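Local coordinates for uncharacterized protein YLR132C (Kluyveromyces marxianus, PDB 6PFQ) that is the U6 snRNA phosphodiesterase Usb1, a 2H-superfamily enzyme that binds UMP and probably acts as an exoribonuclease, at residues A[25-36]-A[187-198]. Numbering follows the deposited sequence.
Sequences IMDLVLKGVNAV and ASDRLPLLRANL. With GOL (glycerol), chain F.
I25, M26 and V29 of helix 20-39 pack against L193 and L194 of the short helix 191-197 and L198 just after it, in an apolar, roughly antiparallel helix-helix contact of the 2H phosphodiesterase fold. The two axes come within 10.2 Å at an angle of 151° between their directions, and no hydrogen bond joins the two segments. On the buried side M26 meets both L194 and L198: the bend at chi2 (-45°) turns SD toward the short helix, 3.6 Å from CD1 of L194 and 3.8 Å from CD2 of L198, and the bend at chi3 sets CE beside L194 CD1. All three residues also touch F157 of strand 154-161, so this end of the contact rests on the sheet that carries H154 and S156 of the UMP site; the side chain of M26 is about 9 Å from that of S156. I25 CG2, set anti to the backbone N, meets L193 CD2 at 3.9 Å. V29 lies across L194, one methyl on its CD1 and the other against CB of R190, which sits at the N-cap position of the short helix. Further along, the loop before that helix approaches helix 20-39 through A187, whose CB sits against V33 and V36, and whose carbonyl oxygen is bonded by NE1 of W102. A glycerol, probably from the crystallisation liquor, bridges the segments here: its O1 accepts from D189 N, and O3 gives a weak bond to G32 O. At the far end, the N197 amide is held by a nearly straight bond from ND2 to L193 O (2.9 Å, 174°), in the carbonyl plane and on a lone pair, and the I25 side chain crosses that of N197 at about a right angle, CD1 3.3 Å from N197 CG.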
# COMPACT_ATOMS: atom_id res chain seq x y z
N ILE A 25 -5.84 -0.66 17.88
CA ILE A 25 -4.38 -0.74 17.85
C ILE A 25 -3.81 0.32 16.92
O ILE A 25 -2.86 1.03 17.25
CB ILE A 25 -3.95 -2.17 17.48
CG1 ILE A 25 -4.26 -3.08 18.68
CG2 ILE A 25 -2.45 -2.26 17.12
CD1 ILE A 25 -4.04 -4.49 18.41
N MET A 26 -4.42 0.50 15.76
CA MET A 26 -3.83 1.49 14.85
C MET A 26 -4.02 2.91 15.39
O MET A 26 -3.12 3.75 15.24
CB MET A 26 -4.43 1.36 13.45
CG MET A 26 -3.94 0.08 12.69
SD MET A 26 -2.12 -0.20 12.84
CE MET A 26 -1.53 1.43 12.24
N ASP A 27 -5.13 3.18 16.09
CA ASP A 27 -5.28 4.47 16.77
C ASP A 27 -4.10 4.73 17.71
O ASP A 27 -3.46 5.78 17.65
CB ASP A 27 -6.59 4.50 17.57
CG ASP A 27 -7.83 4.49 16.68
OD1 ASP A 27 -7.74 4.78 15.47
OD2 ASP A 27 -8.93 4.18 17.19
N LEU A 28 -3.76 3.77 18.59
CA LEU A 28 -2.71 4.08 19.55
C LEU A 28 -1.33 4.10 18.89
O LEU A 28 -0.48 4.92 19.26
CB LEU A 28 -2.75 3.13 20.77
CG LEU A 28 -2.05 1.76 20.89
CD1 LEU A 28 -0.53 1.84 21.15
CD2 LEU A 28 -2.74 0.86 21.94
N VAL A 29 -1.09 3.24 17.90
CA VAL A 29 0.21 3.27 17.22
C VAL A 29 0.42 4.61 16.52
O VAL A 29 1.47 5.25 16.68
CB VAL A 29 0.34 2.08 16.25
CG1 VAL A 29 1.61 2.22 15.36
CG2 VAL A 29 0.38 0.77 17.06
N LEU A 30 -0.57 5.07 15.76
CA LEU A 30 -0.39 6.31 15.01
C LEU A 30 -0.35 7.52 15.94
O LEU A 30 0.39 8.48 15.68
CB LEU A 30 -1.51 6.46 13.96
CG LEU A 30 -1.38 5.38 12.87
CD1 LEU A 30 -2.61 5.32 11.98
CD2 LEU A 30 -0.10 5.57 12.07
N LYS A 31 -1.10 7.47 17.05
CA LYS A 31 -0.99 8.58 17.99
C LYS A 31 0.43 8.68 18.53
O LYS A 31 1.00 9.77 18.64
CB LYS A 31 -2.01 8.45 19.12
CG LYS A 31 -1.98 9.64 20.04
CD LYS A 31 -3.21 9.72 20.96
CE LYS A 31 -3.43 8.47 21.72
NZ LYS A 31 -4.56 8.69 22.73
N GLY A 32 1.04 7.53 18.77
CA GLY A 32 2.38 7.52 19.31
C GLY A 32 3.41 8.02 18.32
O GLY A 32 4.32 8.75 18.68
N VAL A 33 3.28 7.60 17.05
CA VAL A 33 4.15 8.12 16.00
C VAL A 33 4.00 9.63 15.89
O VAL A 33 4.98 10.37 15.80
CB VAL A 33 3.86 7.43 14.65
CG1 VAL A 33 4.72 8.10 13.54
CG2 VAL A 33 4.23 5.96 14.76
N ASN A 34 2.77 10.11 15.90
CA ASN A 34 2.57 11.54 15.71
C ASN A 34 3.03 12.35 16.92
O ASN A 34 3.49 13.50 16.75
CB ASN A 34 1.09 11.81 15.38
CG ASN A 34 0.75 11.40 13.96
OD1 ASN A 34 1.62 11.39 13.09
ND2 ASN A 34 -0.50 11.06 13.73
N ALA A 35 3.03 11.77 18.12
CA ALA A 35 3.65 12.48 19.25
C ALA A 35 5.13 12.71 19.00
O ALA A 35 5.66 13.77 19.34
CB ALA A 35 3.44 11.68 20.56
N VAL A 36 5.82 11.73 18.41
CA VAL A 36 7.21 11.92 18.02
C VAL A 36 7.33 12.98 16.90
O VAL A 36 8.23 13.82 16.93
CB VAL A 36 7.84 10.58 17.61
CG1 VAL A 36 9.26 10.80 17.13
CG2 VAL A 36 7.80 9.58 18.78
N ALA A 187 10.22 6.04 17.05
CA ALA A 187 8.77 5.82 17.02
C ALA A 187 8.39 4.37 16.72
O ALA A 187 7.28 4.11 16.25
CB ALA A 187 8.12 6.75 16.00
N SER A 188 9.26 3.41 17.05
CA SER A 188 9.08 1.99 16.73
C SER A 188 8.62 1.08 17.88
O SER A 188 8.49 -0.12 17.65
CB SER A 188 10.41 1.43 16.18
OG SER A 188 10.67 2.04 14.93
N ASP A 189 8.42 1.59 19.10
CA ASP A 189 8.25 0.67 20.22
C ASP A 189 6.95 -0.11 20.17
O ASP A 189 6.84 -1.15 20.83
CB ASP A 189 8.34 1.40 21.58
CG ASP A 189 9.71 2.02 21.83
OD1 ASP A 189 10.65 1.76 21.06
OD2 ASP A 189 9.86 2.75 22.82
N ARG A 190 5.93 0.39 19.47
CA ARG A 190 4.68 -0.36 19.40
C ARG A 190 4.59 -1.21 18.14
O ARG A 190 3.53 -1.79 17.87
CB ARG A 190 3.46 0.58 19.46
CG ARG A 190 3.50 1.73 20.51
CD ARG A 190 3.02 1.25 21.91
NE ARG A 190 3.98 0.37 22.61
CZ ARG A 190 5.05 0.81 23.29
NH1 ARG A 190 5.35 2.11 23.33
NH2 ARG A 190 5.84 -0.04 23.92
N LEU A 191 5.66 -1.33 17.37
CA LEU A 191 5.57 -2.18 16.19
C LEU A 191 5.33 -3.66 16.50
O LEU A 191 4.61 -4.30 15.72
CB LEU A 191 6.82 -2.00 15.31
CG LEU A 191 6.69 -0.76 14.40
CD1 LEU A 191 7.98 -0.57 13.60
CD2 LEU A 191 5.53 -0.94 13.41
N PRO A 192 5.85 -4.24 17.59
CA PRO A 192 5.49 -5.65 17.85
C PRO A 192 4.00 -5.84 18.01
O PRO A 192 3.46 -6.84 17.53
CB PRO A 192 6.27 -5.99 19.13
CG PRO A 192 7.50 -5.10 19.03
CD PRO A 192 6.95 -3.77 18.45
N LEU A 193 3.33 -4.91 18.70
CA LEU A 193 1.88 -4.97 18.84
C LEU A 193 1.19 -4.88 17.48
O LEU A 193 0.22 -5.59 17.20
CB LEU A 193 1.42 -3.83 19.75
CG LEU A 193 -0.09 -3.62 19.89
CD1 LEU A 193 -0.69 -4.71 20.84
CD2 LEU A 193 -0.41 -2.21 20.40
N LEU A 194 1.67 -3.98 16.61
CA LEU A 194 1.05 -3.87 15.30
C LEU A 194 1.24 -5.17 14.52
O LEU A 194 0.27 -5.74 13.99
CB LEU A 194 1.64 -2.67 14.54
CG LEU A 194 1.13 -2.42 13.13
CD1 LEU A 194 1.39 -0.95 12.78
CD2 LEU A 194 1.87 -3.31 12.11
N ARG A 195 2.49 -5.66 14.43
CA ARG A 195 2.73 -6.86 13.62
C ARG A 195 1.96 -8.06 14.16
O ARG A 195 1.52 -8.91 13.39
CB ARG A 195 4.23 -7.20 13.56
CG ARG A 195 5.07 -6.11 12.82
CD ARG A 195 6.53 -6.56 12.61
NE ARG A 195 7.17 -6.80 13.89
CZ ARG A 195 8.08 -6.02 14.47
NH1 ARG A 195 8.51 -4.92 13.88
NH2 ARG A 195 8.58 -6.35 15.66
N ALA A 196 1.78 -8.16 15.48
CA ALA A 196 1.08 -9.33 16.00
C ALA A 196 -0.39 -9.29 15.62
O ALA A 196 -1.03 -10.34 15.49
CB ALA A 196 1.26 -9.43 17.52
N ASN A 197 -0.96 -8.11 15.43
CA ASN A 197 -2.41 -8.00 15.30
C ASN A 197 -2.91 -7.63 13.91
O ASN A 197 -4.08 -7.90 13.60
CB ASN A 197 -2.91 -6.95 16.28
CG ASN A 197 -2.92 -7.47 17.68
OD1 ASN A 197 -3.86 -8.15 18.07
ND2 ASN A 197 -1.85 -7.19 18.44
N LEU A 198 -2.08 -6.98 13.09
CA LEU A 198 -2.50 -6.51 11.77
C LEU A 198 -2.18 -7.61 10.76
O LEU A 198 -1.23 -7.55 9.96
CB LEU A 198 -1.84 -5.16 11.43
CG LEU A 198 -2.62 -3.90 11.91
CD1 LEU A 198 -3.96 -3.77 11.14
CD2 LEU A 198 -2.87 -3.88 13.43
C1 GOL F . 7.04 4.42 20.48
O1 GOL F . 8.35 4.56 20.02
C2 GOL F . 6.28 5.73 20.21
O2 GOL F . 4.92 5.47 20.17
C3 GOL F . 6.64 6.67 21.41
O3 GOL F . 5.57 7.58 21.53